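Local coordinates for enoyl-CoA hydratase/isomerase family protein (Bacillus anthracis, PDB 3KQF) that catalyses, as an enoyl-CoA hydratase of the crotonase family, the reversible addition of water to the double bond of trans-2-enoyl-CoA thioesters, at the interface of chains A and B. Coordinates in Å, arbitrary orientation; residue numbers count along the deposited sequence, not the author numbering. Chains: chain A/B, Enoyl-CoA hydratase/isomerase family protein.

Contact 1: the interface of chains A and B. Residues chain A 218-219, 234, 237; chain B 145, 151-152.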
loop_
_atom_site.group_PDB
_atom_site.type_symbol
_atom_site.label_atom_id
_atom_site.label_comp_id
_atom_site.label_asym_id
_atom_site.label_seq_id
_atom_site.Cartn_x
_atom_site.Cartn_y
_atom_site.Cartn_z
ATOM N N ALA A 218 -1.516 -18.114 2.802
ATOM C CA ALA A 218 -0.515 -17.643 1.837
ATOM C C ALA A 218 -0.436 -16.097 1.778
ATOM O O ALA A 218 0.654 -15.517 1.797
ATOM C CB ALA A 218 -0.803 -18.220 0.459
ATOM N N ILE A 219 -1.582 -15.449 1.704
ATOM C CA ILE A 219 -1.632 -13.977 1.657
ATOM C C ILE A 219 -1.121 -13.352 2.976
ATOM O O ILE A 219 -0.225 -12.543 2.964
ATOM C CB ILE A 219 -3.073 -13.466 1.390
ATOM C CG1 ILE A 219 -3.591 -13.932 0.014
ATOM C CG2 ILE A 219 -3.123 -11.930 1.506
ATOM C CD1 ILE A 219 -5.131 -13.761 -0.193
ATOM N N GLU A 234 3.609 -19.653 -1.447
ATOM C CA GLU A 234 2.445 -19.903 -2.295
ATOM C C GLU A 234 2.577 -21.273 -2.985
ATOM O O GLU A 234 1.598 -22.018 -3.118
ATOM C CB GLU A 234 2.347 -18.850 -3.372
ATOM C CG GLU A 234 1.059 -18.936 -4.208
ATOM C CD GLU A 234 1.087 -18.013 -5.395
ATOM O OE1 GLU A 234 0.581 -16.862 -5.294
ATOM O OE2 GLU A 234 1.705 -18.398 -6.414
ATOM N N ALA A 237 1.741 -23.942 -0.638
ATOM C CA ALA A 237 0.305 -23.896 -0.388
ATOM C C ALA A 237 -0.469 -24.536 -1.530
ATOM O O ALA A 237 -1.449 -25.252 -1.290
ATOM C CB ALA A 237 -0.165 -22.473 -0.173
ATOM N N ILE B 145 -5.974 -22.336 -5.657
ATOM C CA ILE B 145 -5.565 -20.988 -5.323
ATOM C C ILE B 145 -4.690 -20.504 -6.477
ATOM O O ILE B 145 -4.259 -21.319 -7.301
ATOM C CB ILE B 145 -4.754 -20.924 -3.991
ATOM C CG1 ILE B 145 -3.412 -21.656 -4.142
ATOM C CG2 ILE B 145 -5.607 -21.469 -2.803
ATOM C CD1 ILE B 145 -2.439 -21.454 -2.964
ATOM N N THR B 151 -1.418 -14.599 -5.167
ATOM C CA THR B 151 -1.578 -14.384 -3.727
ATOM C C THR B 151 -0.494 -13.477 -3.146
ATOM O O THR B 151 -0.658 -12.973 -2.070
ATOM C CB THR B 151 -1.551 -15.698 -2.904
ATOM O OG1 THR B 151 -0.216 -16.206 -2.822
ATOM C CG2 THR B 151 -2.524 -16.745 -3.476
ATOM N N GLN B 152 0.572 -13.243 -3.906
ATOM C CA GLN B 152 1.691 -12.433 -3.466
ATOM C C GLN B 152 1.743 -11.050 -4.147
ATOM O O GLN B 152 1.813 -10.006 -3.470
ATOM C CB GLN B 152 2.976 -13.223 -3.705
ATOM C CG GLN B 152 3.006 -14.548 -2.949
ATOM C CD GLN B 152 2.787 -14.352 -1.466
ATOM O OE1 GLN B 152 3.510 -13.575 -0.800
ATOM N NE2 GLN B 152 1.781 -15.035 -0.925
#
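The carboxylate oxygen OE1 of A:Glu234 is gripped twice by one residue of the other chain, B:Thr151. The hydroxyl OG1 of B:Thr151 donates to A:Glu234 OE1 at 2.7 Å, on the anti lone pair, away from the other carboxylate oxygen. The backbone N of B:Thr151 donates to the same A:Glu234 OE1 at 3.0 Å, nearly along the C-O axis. B:Thr151 lies in the first turn of helix 150-158, and the carboxylate appears to cap the start of this helix; the helix dipole would probably favour its negative charge. A:Glu234 gets there with CG anti to its backbone N (chi1 -173°) and the chain extended beyond CG. The threonine OG1 lies between its own backbone N and carbonyl carbon (chi1 74°), which brings hydroxyl and N-H to one acceptor.

B:Gln152 makes a second link. Its amide NE2 donates to the backbone O of A:Ala218 at 3.0 Å. The oxygen lies in the amide plane, but NE2 stands well above the carbonyl plane, 67° out of it. The same NE2 donates to B:Thr151 OG1 at 3.0 Å within chain B. That hydroxyl therefore accepts from the glutamine and donates to the glutamate, and the two links form one chain of bonds.

Apolar groups lie beside the polar core. The side chain of A:Ile219 crosses that of B:Thr151 at a slant, with A:Ile219 CG1 4.0 Å from B:Thr151 CB. Further along, the end methyl CD1 of B:Ile145 touches the methyl CB of A:Ala237 at 3.7 Å.

Contact 2: the interface of chains A and B. Residues chain A 238, 247; chain B 84, 88.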
loop_
_atom_site.group_PDB
_atom_site.type_symbol
_atom_site.label_atom_id
_atom_site.label_comp_id
_atom_site.label_asym_id
_atom_site.label_seq_id
_atom_site.Cartn_x
_atom_site.Cartn_y
_atom_site.Cartn_z
ATOM N N TYR A 238 -0.038 -24.271 -2.768
ATOM C CA TYR A 238 -0.690 -24.819 -3.965
ATOM C C TYR A 238 -0.637 -26.375 -3.944
ATOM O O TYR A 238 -1.568 -27.052 -4.392
ATOM C CB TYR A 238 -0.041 -24.226 -5.221
ATOM C CG TYR A 238 -0.730 -24.545 -6.533
ATOM C CD1 TYR A 238 -1.773 -23.757 -7.004
ATOM C CD2 TYR A 238 -0.305 -25.603 -7.324
ATOM C CE1 TYR A 238 -2.393 -24.035 -8.216
ATOM C CE2 TYR A 238 -0.915 -25.878 -8.542
ATOM C CZ TYR A 238 -1.960 -25.087 -8.978
ATOM O OH TYR A 238 -2.574 -25.358 -10.192
ATOM N N ARG A 247 -10.792 -30.219 -5.603
ATOM C CA ARG A 247 -10.262 -29.753 -6.897
ATOM C C ARG A 247 -10.881 -30.528 -8.047
ATOM O O ARG A 247 -11.213 -29.955 -9.088
ATOM C CB ARG A 247 -8.742 -29.879 -6.959
ATOM C CG ARG A 247 -8.166 -29.560 -8.320
ATOM C CD ARG A 247 -6.664 -29.702 -8.317
ATOM N NE ARG A 247 -6.108 -29.628 -9.667
ATOM C CZ ARG A 247 -5.996 -30.658 -10.504
ATOM N NH1 ARG A 247 -5.470 -30.467 -11.708
ATOM N NH2 ARG A 247 -6.411 -31.874 -10.154
ATOM N N VAL B 84 0.505 -31.192 -14.389
ATOM C CA VAL B 84 0.090 -29.872 -13.930
ATOM C C VAL B 84 1.301 -29.121 -13.378
ATOM O O VAL B 84 1.422 -27.913 -13.574
ATOM C CB VAL B 84 -1.011 -29.963 -12.838
ATOM C CG1 VAL B 84 -1.339 -28.586 -12.275
ATOM C CG2 VAL B 84 -2.271 -30.624 -13.396
ATOM N N VAL B 88 2.566 -25.631 -14.541
ATOM C CA VAL B 88 2.512 -24.632 -13.486
ATOM C C VAL B 88 3.894 -24.015 -13.267
ATOM O O VAL B 88 4.012 -22.809 -13.126
ATOM C CB VAL B 88 1.997 -25.235 -12.161
ATOM C CG1 VAL B 88 2.077 -24.217 -11.050
ATOM C CG2 VAL B 88 0.565 -25.745 -12.321
#
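Helices supply every residue here: A:Tyr238 in helix 227-242 and A:Arg247 in helix 245-255 face B:Val84 and B:Val88, which sit one turn apart on B helix 81-100, and all four have helical backbone angles. The phenol end of A:Tyr238 reaches toward the two valines. Its hydroxyl OH lies 3.8 Å from the methyl CG2 of B:Val88. The same OH lies 4.0 Å from CG1 of B:Val84. The tyrosine oxygen thus meets methyl groups from two successive turns.

The ring of A:Tyr238 leaves its helix with CG anti to the backbone N (chi1 -172°), which carries the phenol across to chain B. The side chain meets B:Val88 from the opposite direction and B:Val84 at about a right angle. Ring carbon CE2 of A:Tyr238 adds an apolar contact with B:Val88 CG2 at 4.1 Å. The two methyls are placed differently against the ring. B:Val84 CG1 lies almost in the plane of the phenol, beyond OH. B:Val88 CG2 lies clearly to one side of that plane, near CE2 and OH.

The valines share one rotamer, each with CG1 anti to the backbone N (chi1 175°), but present different methyls to the phenol. B:Val88 uses CG2. B:Val84 uses CG1 for the tyrosine and turns its other branch, CG2, to A:Arg247.

A:Arg247 slides past B:Val84 in the opposite direction. B:Val84 is thus flanked by both chain A residues, one at each methyl. The contacts among these four residues are van der Waals ones, and the patch hides about 95 Å² of protein surface in total. The arginine contact is made by the guanidinium nitrogen NH1 of A:Arg247, 3.6 Å from B:Val84 CG2.

The centres of the C-alpha atoms of contact 1 and contact 2 are about 13 Å apart. Chain A helix 227-242 serves both: A:Glu234 and A:Ala237 belong to contact 1 and A:Tyr238 to contact 2. Helix 209-222 joins in contact 1 and helix 245-255 in contact 2. On chain B the elements differ, with residue 145 and helix 150-158 in contact 1 and helix 81-100 in contact 2. One chain A helix thus bridges separate parts of its neighbour, joining a polar site at a helix start to a packing site. The deposited assembly is a trimer, as in crotonase-family enzymes, so the interface is probably biological.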